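Local coordinates for chorismate mutase protein (Bartonella henselae, PDB 3RMI), which probably catalyses the rearrangement of chorismate to prephenate, as an all-helical dimeric chorismate mutase, here with D-malate bound, probably in the active site, at residues A[34-39]-A[85-90]; A[64-69]-A[78-83]; A[51-56]-A[94-99]. All coordinates share one frame; numbering follows the deposited sequence.

Interaction 1 of 3, residues A[34-39]-A[85-90]. With MLT (D-malate), chain D.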
loop_
_atom_site.group_PDB
_atom_site.type_symbol
_atom_site.label_atom_id
_atom_site.label_comp_id
_atom_site.label_asym_id
_atom_site.label_seq_id
_atom_site.Cartn_x
_atom_site.Cartn_y
_atom_site.Cartn_z
ATOM N N GLU A 34 0.509 6.536 9.863
ATOM C CA GLU A 34 0.550 7.999 9.920
ATOM C C GLU A 34 -0.363 8.640 8.876
ATOM O O GLU A 34 -1.013 9.638 9.168
ATOM C CB GLU A 34 1.971 8.540 9.793
ATOM C CG GLU A 34 2.820 8.322 11.044
ATOM C CD GLU A 34 2.208 8.940 12.309
ATOM O OE1 GLU A 34 1.846 10.152 12.318
ATOM O OE2 GLU A 34 2.096 8.194 13.299
ATOM N N ARG A 35 -0.423 8.060 7.683
ATOM C CA ARG A 35 -1.267 8.604 6.606
ATOM C C ARG A 35 -2.714 8.622 7.044
ATOM O O ARG A 35 -3.437 9.597 6.777
ATOM C CB ARG A 35 -1.176 7.743 5.364
ATOM C CG ARG A 35 -1.680 8.442 4.080
ATOM C CD ARG A 35 -1.852 7.431 2.992
ATOM N NE ARG A 35 -2.119 8.000 1.677
ATOM C CZ ARG A 35 -3.305 8.475 1.280
ATOM N NH1 ARG A 35 -4.342 8.531 2.107
ATOM N NH2 ARG A 35 -3.447 8.921 0.058
ATOM N N PHE A 36 -3.138 7.540 7.721
ATOM C CA PHE A 36 -4.513 7.442 8.195
ATOM C C PHE A 36 -4.793 8.371 9.393
ATOM O O PHE A 36 -5.916 8.825 9.572
ATOM C CB PHE A 36 -4.904 5.981 8.458
ATOM C CG PHE A 36 -5.421 5.294 7.233
ATOM C CD1 PHE A 36 -6.739 5.488 6.825
ATOM C CD2 PHE A 36 -4.577 4.560 6.419
ATOM C CE1 PHE A 36 -7.218 4.896 5.667
ATOM C CE2 PHE A 36 -5.046 3.977 5.235
ATOM C CZ PHE A 36 -6.366 4.145 4.874
ATOM N N ARG A 37 -3.775 8.678 10.193
ATOM C CA ARG A 37 -3.914 9.709 11.192
ATOM C C ARG A 37 -4.235 11.026 10.496
ATOM O O ARG A 37 -5.141 11.719 10.921
ATOM C CB ARG A 37 -2.667 9.816 12.077
ATOM C CG ARG A 37 -2.793 8.926 13.312
ATOM C CD ARG A 37 -1.451 8.395 13.885
ATOM N NE ARG A 37 -0.685 9.430 14.597
ATOM C CZ ARG A 37 -0.770 9.729 15.894
ATOM N NH1 ARG A 37 -1.607 9.088 16.692
ATOM N NH2 ARG A 37 -0.003 10.692 16.400
ATOM N N CYS A 38 -3.556 11.333 9.393
ATOM C CA CYS A 38 -3.828 12.580 8.657
ATOM C C CYS A 38 -5.172 12.584 8.012
ATOM O O CYS A 38 -5.908 13.534 8.171
ATOM C CB CYS A 38 -2.806 12.841 7.564
ATOM S SG CYS A 38 -1.286 13.373 8.214
ATOM N N THR A 39 -5.505 11.532 7.278
ATOM C CA THR A 39 -6.792 11.525 6.584
ATOM C C THR A 39 -7.940 11.495 7.560
ATOM O O THR A 39 -9.044 11.879 7.207
ATOM C CB THR A 39 -6.954 10.363 5.612
ATOM O OG1 THR A 39 -6.762 9.116 6.305
ATOM C CG2 THR A 39 -5.991 10.502 4.453
ATOM N N LYS A 85 -5.752 4.336 -5.488
ATOM C CA LYS A 85 -7.191 4.233 -5.497
ATOM C C LYS A 85 -7.687 3.280 -4.427
ATOM O O LYS A 85 -8.757 3.476 -3.859
ATOM C CB LYS A 85 -7.696 3.773 -6.879
ATOM C CG LYS A 85 -7.759 4.904 -7.916
ATOM C CD LYS A 85 -8.453 4.473 -9.221
ATOM C CE LYS A 85 -9.205 5.647 -9.830
ATOM N NZ LYS A 85 -9.394 5.495 -11.314
ATOM N N PHE A 86 -6.913 2.231 -4.175
ATOM C CA PHE A 86 -7.178 1.296 -3.088
ATOM C C PHE A 86 -7.157 2.012 -1.749
ATOM O O PHE A 86 -8.032 1.806 -0.904
ATOM C CB PHE A 86 -6.137 0.154 -3.119
ATOM C CG PHE A 86 -6.241 -0.798 -1.968
ATOM C CD1 PHE A 86 -7.169 -1.843 -1.999
ATOM C CD2 PHE A 86 -5.420 -0.657 -0.859
ATOM C CE1 PHE A 86 -7.279 -2.729 -0.948
ATOM C CE2 PHE A 86 -5.526 -1.532 0.219
ATOM C CZ PHE A 86 -6.462 -2.578 0.168
ATOM N N ILE A 87 -6.159 2.859 -1.545
ATOM C CA ILE A 87 -6.097 3.622 -0.313
ATOM C C ILE A 87 -7.261 4.626 -0.228
ATOM O O ILE A 87 -7.912 4.761 0.812
ATOM C CB ILE A 87 -4.769 4.362 -0.177
ATOM C CG1 ILE A 87 -3.605 3.370 -0.131
ATOM C CG2 ILE A 87 -4.755 5.173 1.078
ATOM C CD1 ILE A 87 -3.689 2.414 1.068
ATOM N N ILE A 88 -7.552 5.301 -1.326
ATOM C CA ILE A 88 -8.561 6.370 -1.297
ATOM C C ILE A 88 -9.940 5.819 -1.010
ATOM O O ILE A 88 -10.756 6.479 -0.380
ATOM C CB ILE A 88 -8.606 7.113 -2.608
ATOM C CG1 ILE A 88 -7.381 8.012 -2.752
ATOM C CG2 ILE A 88 -9.932 7.917 -2.749
ATOM C CD1 ILE A 88 -7.323 8.688 -4.176
ATOM N N LYS A 89 -10.212 4.610 -1.477
ATOM C CA LYS A 89 -11.512 3.957 -1.214
ATOM C C LYS A 89 -11.711 3.738 0.304
ATOM O O LYS A 89 -12.813 3.919 0.841
ATOM C CB LYS A 89 -11.559 2.616 -1.963
ATOM C CG LYS A 89 -12.923 1.991 -2.168
ATOM C CD LYS A 89 -12.790 0.545 -2.684
ATOM C CE LYS A 89 -14.135 -0.180 -2.701
ATOM N NZ LYS A 89 -13.916 -1.667 -2.753
ATOM N N GLU A 90 -10.643 3.372 1.002
ATOM C CA GLU A 90 -10.740 3.218 2.433
ATOM C C GLU A 90 -10.954 4.578 3.065
ATOM O O GLU A 90 -11.756 4.733 3.973
ATOM C CB GLU A 90 -9.471 2.593 2.976
ATOM C CG GLU A 90 -9.511 2.345 4.468
ATOM C CD GLU A 90 -10.605 1.372 4.882
ATOM O OE1 GLU A 90 -11.116 0.623 4.012
ATOM O OE2 GLU A 90 -10.936 1.341 6.084
HETATM C C1 MLT D . -8.717 13.423 1.167
HETATM O O1 MLT D . -9.579 14.355 1.130
HETATM O O2 MLT D . -9.205 12.302 1.131
HETATM C C2 MLT D . -7.224 13.637 1.280
HETATM O O3 MLT D . -7.042 14.879 0.675
HETATM C C3 MLT D . -6.163 12.740 0.636
HETATM C C4 MLT D . -6.535 11.322 0.159
HETATM O O4 MLT D . -7.470 11.118 -0.702
HETATM O O5 MLT D . -5.876 10.320 0.558
#
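Ile87 and Phe36 each lose 63 Å² to the contact and Arg35 a further 38 Å², so these three side chains carry it. Ile87 offers its CG2 branch, which stands anti to its own backbone N and points toward helix 4-48. That methyl lies 3.5 Å from Arg35 NH1, over one face of the guanidinium and toward its rim, while Phe36 CZ is a looser neighbour at 4.2 Å. A branched aliphatic residue suits the place because it packs against a flat cation without competing for its N-H groups. Phe36 also leans on Glu90: its CE1 atom is 3.6 Å from Glu90 CG, the ring and the acid chain crossing at about a right angle, so that the methylene part of the glutamate serves as apolar surface.

Arg35 runs extended from CG to NE and reaches D-malate with both terminal nitrogens. NH1 and NH2 of Arg35 each donate to malate O5 at 2.8 Å, with bent N-H...O angles near 138°, and the oxygen sits at the edge of the guanidinium. NE of Arg35 is bridged to Asp25 of the second subunit, which helps fix the rotation of the group. The helix axes, 11.9 Å apart and inclined at 46°, leave room for these long side chains. Arg18 of the second subunit, Arg58, Gln62 and Lys46 also bond the malate. An arginine that meets a carboxylate within a two-subunit helical bundle is characteristic of the active site of the AroQ-type chorismate mutases, where malate probably occupies part of the substrate site.

Interaction 2 of 3, residues A[64-69]-A[78-83]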
loop_
_atom_site.group_PDB
_atom_site.type_symbol
_atom_site.label_atom_id
_atom_site.label_comp_id
_atom_site.label_asym_id
_atom_site.label_seq_id
_atom_site.Cartn_x
_atom_site.Cartn_y
_atom_site.Cartn_z
ATOM N N LYS A 64 -2.501 12.075 -10.836
ATOM C CA LYS A 64 -1.577 12.523 -11.881
ATOM C C LYS A 64 -0.187 12.632 -11.271
ATOM O O LYS A 64 0.791 12.172 -11.850
ATOM C CB LYS A 64 -2.005 13.851 -12.599
ATOM N N ARG A 65 -0.118 13.210 -10.076
ATOM C CA ARG A 65 1.156 13.415 -9.396
ATOM C C ARG A 65 1.855 12.096 -9.095
ATOM O O ARG A 65 3.027 11.940 -9.356
ATOM C CB ARG A 65 0.923 14.194 -8.120
ATOM C CG ARG A 65 2.173 14.470 -7.312
ATOM C CD ARG A 65 1.800 15.019 -5.933
ATOM N NE ARG A 65 2.902 14.968 -4.973
ATOM C CZ ARG A 65 3.114 13.979 -4.104
ATOM N NH1 ARG A 65 2.301 12.883 -4.004
ATOM N NH2 ARG A 65 4.164 14.103 -3.289
ATOM N N LEU A 66 1.130 11.132 -8.577
ATOM C CA LEU A 66 1.766 9.886 -8.209
ATOM C C LEU A 66 2.197 9.114 -9.454
ATOM O O LEU A 66 3.232 8.451 -9.463
ATOM C CB LEU A 66 0.857 9.045 -7.304
ATOM C CG LEU A 66 1.624 8.066 -6.405
ATOM C CD1 LEU A 66 2.547 8.851 -5.432
ATOM C CD2 LEU A 66 0.674 7.154 -5.635
ATOM N N ARG A 67 1.409 9.213 -10.513
ATOM C CA ARG A 67 1.799 8.589 -11.759
ATOM C C ARG A 67 3.125 9.178 -12.264
ATOM O O ARG A 67 4.022 8.407 -12.643
ATOM C CB ARG A 67 0.687 8.713 -12.801
ATOM C CG ARG A 67 -0.461 7.728 -12.583
ATOM C CD ARG A 67 -1.552 7.938 -13.644
ATOM N NE ARG A 67 -1.093 7.480 -14.942
ATOM C CZ ARG A 67 -1.230 6.243 -15.427
ATOM N NH1 ARG A 67 -1.884 5.300 -14.756
ATOM N NH2 ARG A 67 -0.740 5.965 -16.631
ATOM N N LYS A 68 3.264 10.513 -12.242
ATOM C CA LYS A 68 4.485 11.152 -12.772
ATOM C C LYS A 68 5.664 10.705 -11.935
ATOM O O LYS A 68 6.691 10.311 -12.470
ATOM C CB LYS A 68 4.406 12.698 -12.829
ATOM N N LEU A 69 5.499 10.729 -10.619
ATOM C CA LEU A 69 6.589 10.356 -9.694
ATOM C C LEU A 69 6.950 8.874 -9.803
ATOM O O LEU A 69 8.122 8.522 -9.716
ATOM C CB LEU A 69 6.256 10.749 -8.236
ATOM C CG LEU A 69 5.999 12.265 -7.965
ATOM C CD1 LEU A 69 5.621 12.568 -6.467
ATOM C CD2 LEU A 69 7.150 13.222 -8.454
ATOM N N ASP A 78 0.461 2.610 -13.754
ATOM C CA ASP A 78 -0.858 1.995 -13.575
ATOM C C ASP A 78 -1.019 1.342 -12.205
ATOM O O ASP A 78 -2.090 1.454 -11.574
ATOM C CB ASP A 78 -1.130 0.987 -14.687
ATOM C CG ASP A 78 -1.250 1.660 -16.060
ATOM O OD1 ASP A 78 -1.770 2.793 -16.119
ATOM O OD2 ASP A 78 -0.812 1.073 -17.073
ATOM N N PHE A 79 0.031 0.681 -11.730
ATOM C CA PHE A 79 -0.053 0.070 -10.420
ATOM C C PHE A 79 -0.008 1.115 -9.318
ATOM O O PHE A 79 -0.746 1.000 -8.342
ATOM C CB PHE A 79 1.017 -0.989 -10.200
ATOM C CG PHE A 79 0.808 -1.768 -8.932
ATOM C CD1 PHE A 79 -0.262 -2.655 -8.823
ATOM C CD2 PHE A 79 1.646 -1.586 -7.827
ATOM C CE1 PHE A 79 -0.491 -3.359 -7.616
ATOM C CE2 PHE A 79 1.433 -2.294 -6.637
ATOM C CZ PHE A 79 0.371 -3.178 -6.529
ATOM N N ALA A 80 0.826 2.139 -9.472
ATOM C CA ALA A 80 0.776 3.277 -8.559
ATOM C C ALA A 80 -0.667 3.790 -8.411
ATOM O O ALA A 80 -1.144 4.016 -7.308
ATOM C CB ALA A 80 1.713 4.405 -9.030
ATOM N N GLU A 81 -1.363 3.948 -9.527
ATOM C CA GLU A 81 -2.750 4.441 -9.523
ATOM C C GLU A 81 -3.695 3.467 -8.848
ATOM O O GLU A 81 -4.515 3.872 -8.057
ATOM C CB GLU A 81 -3.257 4.707 -10.956
ATOM C CG GLU A 81 -4.640 5.366 -10.992
ATOM C CD GLU A 81 -5.104 5.774 -12.372
ATOM O OE1 GLU A 81 -4.256 5.936 -13.293
ATOM O OE2 GLU A 81 -6.339 5.929 -12.532
ATOM N N LYS A 82 -3.595 2.193 -9.206
ATOM C CA LYS A 82 -4.381 1.128 -8.591
ATOM C C LYS A 82 -4.193 1.140 -7.074
ATOM O O LYS A 82 -5.152 0.994 -6.309
ATOM C CB LYS A 82 -3.943 -0.231 -9.158
ATOM C CG LYS A 82 -5.033 -1.301 -9.184
ATOM C CD LYS A 82 -4.598 -2.634 -9.868
ATOM C CE LYS A 82 -5.606 -3.786 -9.510
ATOM N NZ LYS A 82 -5.265 -5.169 -10.026
ATOM N N PHE A 83 -2.945 1.321 -6.646
ATOM C CA PHE A 83 -2.605 1.359 -5.220
ATOM C C PHE A 83 -3.199 2.578 -4.521
ATOM O O PHE A 83 -3.823 2.464 -3.459
ATOM C CB PHE A 83 -1.093 1.324 -5.039
ATOM C CG PHE A 83 -0.639 1.667 -3.645
ATOM C CD1 PHE A 83 -0.901 0.846 -2.601
ATOM C CD2 PHE A 83 0.036 2.845 -3.391
ATOM C CE1 PHE A 83 -0.495 1.187 -1.316
ATOM C CE2 PHE A 83 0.440 3.169 -2.120
ATOM C CZ PHE A 83 0.169 2.330 -1.091
#
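Arg67 of helix 56-72 reaches two acids on helix 77-106, Asp78 and Glu81. Its chain leaves CB with CG anti to the carbonyl carbon, and these two methylenes act as spacers that bring CD to within 3.4 Å of Glu81 OE1. The chain bends about the CG-CD bond (chi3 71°), which swings NE and the guanidinium toward the acids. NE stays farther off, 3.9 Å from that same Glu81 OE1. At the tip, NH1 is shared. It donates to Asp78 OD1 at 2.9 Å in a nearly straight bond (166°); the oxygen lies in the guanidinium plane and is met on its anti side, somewhat out of the carboxylate plane. NH1 also donates, in a bent bond of 2.9 Å, to Glu81 OE1, which lies off the guanidinium plane and is met nearly along its C-O axis. NH2 adds a weak bond of 3.4 Å to Asp78 OD1. The Glu81 carboxylate stands nearly perpendicular to the guanidinium, that of Asp78 about halfway. The extended glutamate reaches across from one turn further on, whereas the shorter aspartate approaches from the start of its helix.

Beneath this polar layer the helices, roughly antiparallel at 143° with axes 8.6 Å apart, meet through Leu66 and Ala80. Leu66 CD2 lies 4.0 Å from the backbone O of Ala80, and the small alanine lets the backbones come close. Leu84 and Ala70 continue the apolar seam.

Three charged groups thus form one salt-bridge network at a partly exposed edge of the helical hairpin. The guanidinium probably offsets the repulsion between the two nearby carboxylates and favours their ionised forms, and the network ties the start of helix 77-106 back to helix 56-72.

Interaction 3 of 3, residues A[51-56]-A[94-99]. With MLT (D-malate), chain D; EDO (1,2-ethanediol), chain B.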
loop_
_atom_site.group_PDB
_atom_site.type_symbol
_atom_site.label_atom_id
_atom_site.label_comp_id
_atom_site.label_asym_id
_atom_site.label_seq_id
_atom_site.Cartn_x
_atom_site.Cartn_y
_atom_site.Cartn_z
ATOM N N LEU A 51 -18.005 19.403 4.280
ATOM C CA LEU A 51 -17.307 19.110 3.018
ATOM C C LEU A 51 -17.519 17.650 2.619
ATOM O O LEU A 51 -17.611 16.758 3.464
ATOM C CB LEU A 51 -15.808 19.404 3.112
ATOM C CG LEU A 51 -15.369 20.830 3.460
ATOM C CD1 LEU A 51 -13.855 20.860 3.624
ATOM C CD2 LEU A 51 -15.812 21.808 2.386
ATOM N N PRO A 52 -17.571 17.390 1.313
ATOM C CA PRO A 52 -17.945 16.052 0.863
ATOM C C PRO A 52 -16.758 15.095 0.947
ATOM O O PRO A 52 -15.609 15.532 0.855
ATOM C CB PRO A 52 -18.343 16.308 -0.589
ATOM C CG PRO A 52 -17.274 17.348 -1.036
ATOM C CD PRO A 52 -16.967 18.179 0.218
ATOM N N ALA A 53 -17.057 13.809 1.140
ATOM C CA ALA A 53 -16.055 12.750 1.194
ATOM C C ALA A 53 -15.234 12.683 -0.086
ATOM O O ALA A 53 -13.996 12.679 -0.040
ATOM C CB ALA A 53 -16.714 11.400 1.452
ATOM N N VAL A 54 -15.912 12.621 -1.226
ATOM C CA VAL A 54 -15.219 12.585 -2.514
ATOM C C VAL A 54 -15.002 14.007 -3.022
ATOM O O VAL A 54 -15.946 14.777 -3.248
ATOM C CB VAL A 54 -15.971 11.765 -3.573
ATOM C CG1 VAL A 54 -15.111 11.652 -4.843
ATOM C CG2 VAL A 54 -16.340 10.377 -3.015
ATOM N N ASP A 55 -13.736 14.336 -3.192
ATOM C CA ASP A 55 -13.288 15.640 -3.653
ATOM C C ASP A 55 -12.568 15.417 -5.002
ATOM O O ASP A 55 -11.365 15.172 -5.029
ATOM C CB ASP A 55 -12.343 16.171 -2.581
ATOM C CG ASP A 55 -11.936 17.604 -2.790
ATOM O OD1 ASP A 55 -11.813 18.045 -3.954
ATOM O OD2 ASP A 55 -11.706 18.272 -1.748
ATOM N N PRO A 56 -13.311 15.470 -6.123
ATOM C CA PRO A 56 -12.760 14.982 -7.401
ATOM C C PRO A 56 -11.491 15.692 -7.881
ATOM O O PRO A 56 -10.583 15.018 -8.378
ATOM C CB PRO A 56 -13.905 15.169 -8.412
ATOM C CG PRO A 56 -15.025 15.844 -7.702
ATOM C CD PRO A 56 -14.609 16.147 -6.284
ATOM N N GLN A 94 -13.857 6.008 5.427
ATOM C CA GLN A 94 -13.617 6.539 6.760
ATOM C C GLN A 94 -14.204 7.930 6.934
ATOM O O GLN A 94 -14.682 8.274 8.018
ATOM C CB GLN A 94 -12.140 6.561 7.084
ATOM C CG GLN A 94 -11.651 5.261 7.681
ATOM C CD GLN A 94 -10.207 5.352 8.181
ATOM O OE1 GLN A 94 -9.650 6.451 8.343
ATOM N NE2 GLN A 94 -9.596 4.195 8.416
ATOM N N HIS A 95 -14.161 8.724 5.870
ATOM C CA HIS A 95 -14.749 10.052 5.895
ATOM C C HIS A 95 -16.248 9.980 6.102
ATOM O O HIS A 95 -16.811 10.764 6.856
ATOM C CB HIS A 95 -14.436 10.799 4.595
ATOM C CG HIS A 95 -13.036 11.325 4.522
ATOM N ND1 HIS A 95 -12.569 12.040 3.445
ATOM C CD2 HIS A 95 -12.014 11.268 5.406
ATOM C CE1 HIS A 95 -11.316 12.392 3.661
ATOM N NE2 HIS A 95 -10.955 11.939 4.847
ATOM N N GLU A 96 -16.889 9.039 5.426
ATOM C CA GLU A 96 -18.323 8.830 5.586
ATOM C C GLU A 96 -18.673 8.337 6.994
ATOM O O GLU A 96 -19.683 8.774 7.563
ATOM C CB GLU A 96 -18.852 7.861 4.517
ATOM C CG GLU A 96 -18.798 8.449 3.086
ATOM C CD GLU A 96 -19.088 7.439 1.962
ATOM O OE1 GLU A 96 -19.021 6.194 2.186
ATOM O OE2 GLU A 96 -19.371 7.919 0.833
ATOM N N VAL A 97 -17.848 7.451 7.562
ATOM C CA VAL A 97 -18.095 6.950 8.931
ATOM C C VAL A 97 -17.988 8.065 9.983
ATOM O O VAL A 97 -18.814 8.158 10.894
ATOM C CB VAL A 97 -17.173 5.752 9.303
ATOM C CG1 VAL A 97 -17.237 5.445 10.817
ATOM C CG2 VAL A 97 -17.582 4.516 8.493
ATOM N N ILE A 98 -16.990 8.923 9.838
ATOM C CA ILE A 98 -16.857 10.069 10.725
ATOM C C ILE A 98 -18.074 11.007 10.619
ATOM O O ILE A 98 -18.548 11.500 11.639
ATOM C CB ILE A 98 -15.514 10.799 10.474
ATOM C CG1 ILE A 98 -14.352 9.892 10.937
ATOM C CG2 ILE A 98 -15.460 12.119 11.199
ATOM C CD1 ILE A 98 -13.047 10.025 10.140
ATOM N N ALA A 99 -18.608 11.211 9.410
ATOM C CA ALA A 99 -19.757 12.118 9.206
ATOM C C ALA A 99 -21.051 11.570 9.794
ATOM O O ALA A 99 -21.852 12.319 10.373
ATOM C CB ALA A 99 -19.955 12.416 7.728
HETATM C C1 MLT D . -8.717 13.423 1.167
HETATM O O1 MLT D . -9.579 14.355 1.130
HETATM O O2 MLT D . -9.205 12.302 1.131
HETATM C C2 MLT D . -7.224 13.637 1.280
HETATM O O3 MLT D . -7.042 14.879 0.675
HETATM C C3 MLT D . -6.163 12.740 0.636
HETATM C C4 MLT D . -6.535 11.322 0.159
HETATM O O4 MLT D . -7.470 11.118 -0.702
HETATM O O5 MLT D . -5.876 10.320 0.558
HETATM C C1 EDO B . -6.398 2.655 10.802
HETATM O O1 EDO B . -6.248 1.506 11.645
HETATM C C2 EDO B . -6.506 2.173 9.362
HETATM O O2 EDO B . -7.760 2.592 8.823
#
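This contact borders the malate pocket: His95 on helix 77-106 faces the ligand, and Ala53, in the loop before helix 56-72, packs beside it and against Glu96. Ala53 gives up 64 Å² to the helix, about half of this small contact. Its CB rests against two methylenes, 3.9 Å from His95 CB and 4.0 Å from Glu96 CG. A small side chain lets the loop come close, with the CA atoms of Ala53 and His95 5.6 Å apart. Glu96 takes part through the aliphatic section of its extended chain, while the residue as a whole is exposed, which suits a charged glutamate.

The imidazole of His95 lies deeper. With CG anti to the carbonyl carbon (chi1 -77°), the ring is turned so that one part of its edge faces the loop and the bound acid. Ala53 O lies near the ring plane, 3.8 Å from His95 ND1, which is too long to be a bond, and ND1 is buried without a partner in the model. CE1 of His95 comes 3.3 Å from malate O2, which lies oblique to the ring, while malate O1 lies near the ring plane at its edge. NE2 of His95 has its hydrogen-bond partner in Thr39 O on helix 4-48, which holds the ring in this orientation.

Lys46 of helix 4-48 bonds Pro52 O, more weakly Ala53 O, and the malate. Further along the loop Asp55 is the N-cap of helix 56-72, its OD1 weakly bonding Arg58 N while its OD2 pairs with Arg18 of the second subunit. The contact therefore lies where three helices converge: the loop joins helix 4-48 to helix 56-72, and its flank packs against helix 77-106, with Ile42 and Lys46 touching the histidine from helix 4-48.

In the fold
From the N terminus the chain runs along helix 4-48, passes through the loop at 51-56 into helix 56-72, and turns into helix 77-106. Interaction 2 closes the shortest loop, the hairpin between the last two helices, and it falls within the spans of the other two. Interaction 1 closes a longer loop by joining helix 4-48 to helix 77-106. Interaction 3 crosses it in sequence: it joins the 51-56 connection to the C-terminal part of helix 77-106, closing a loop that contains helix 56-72. These two crossing contacts touch each other and share the malate pocket, whereas interaction 2 sits about 22 Å from interaction 3, centre to centre. Helix 77-106 takes part in all three.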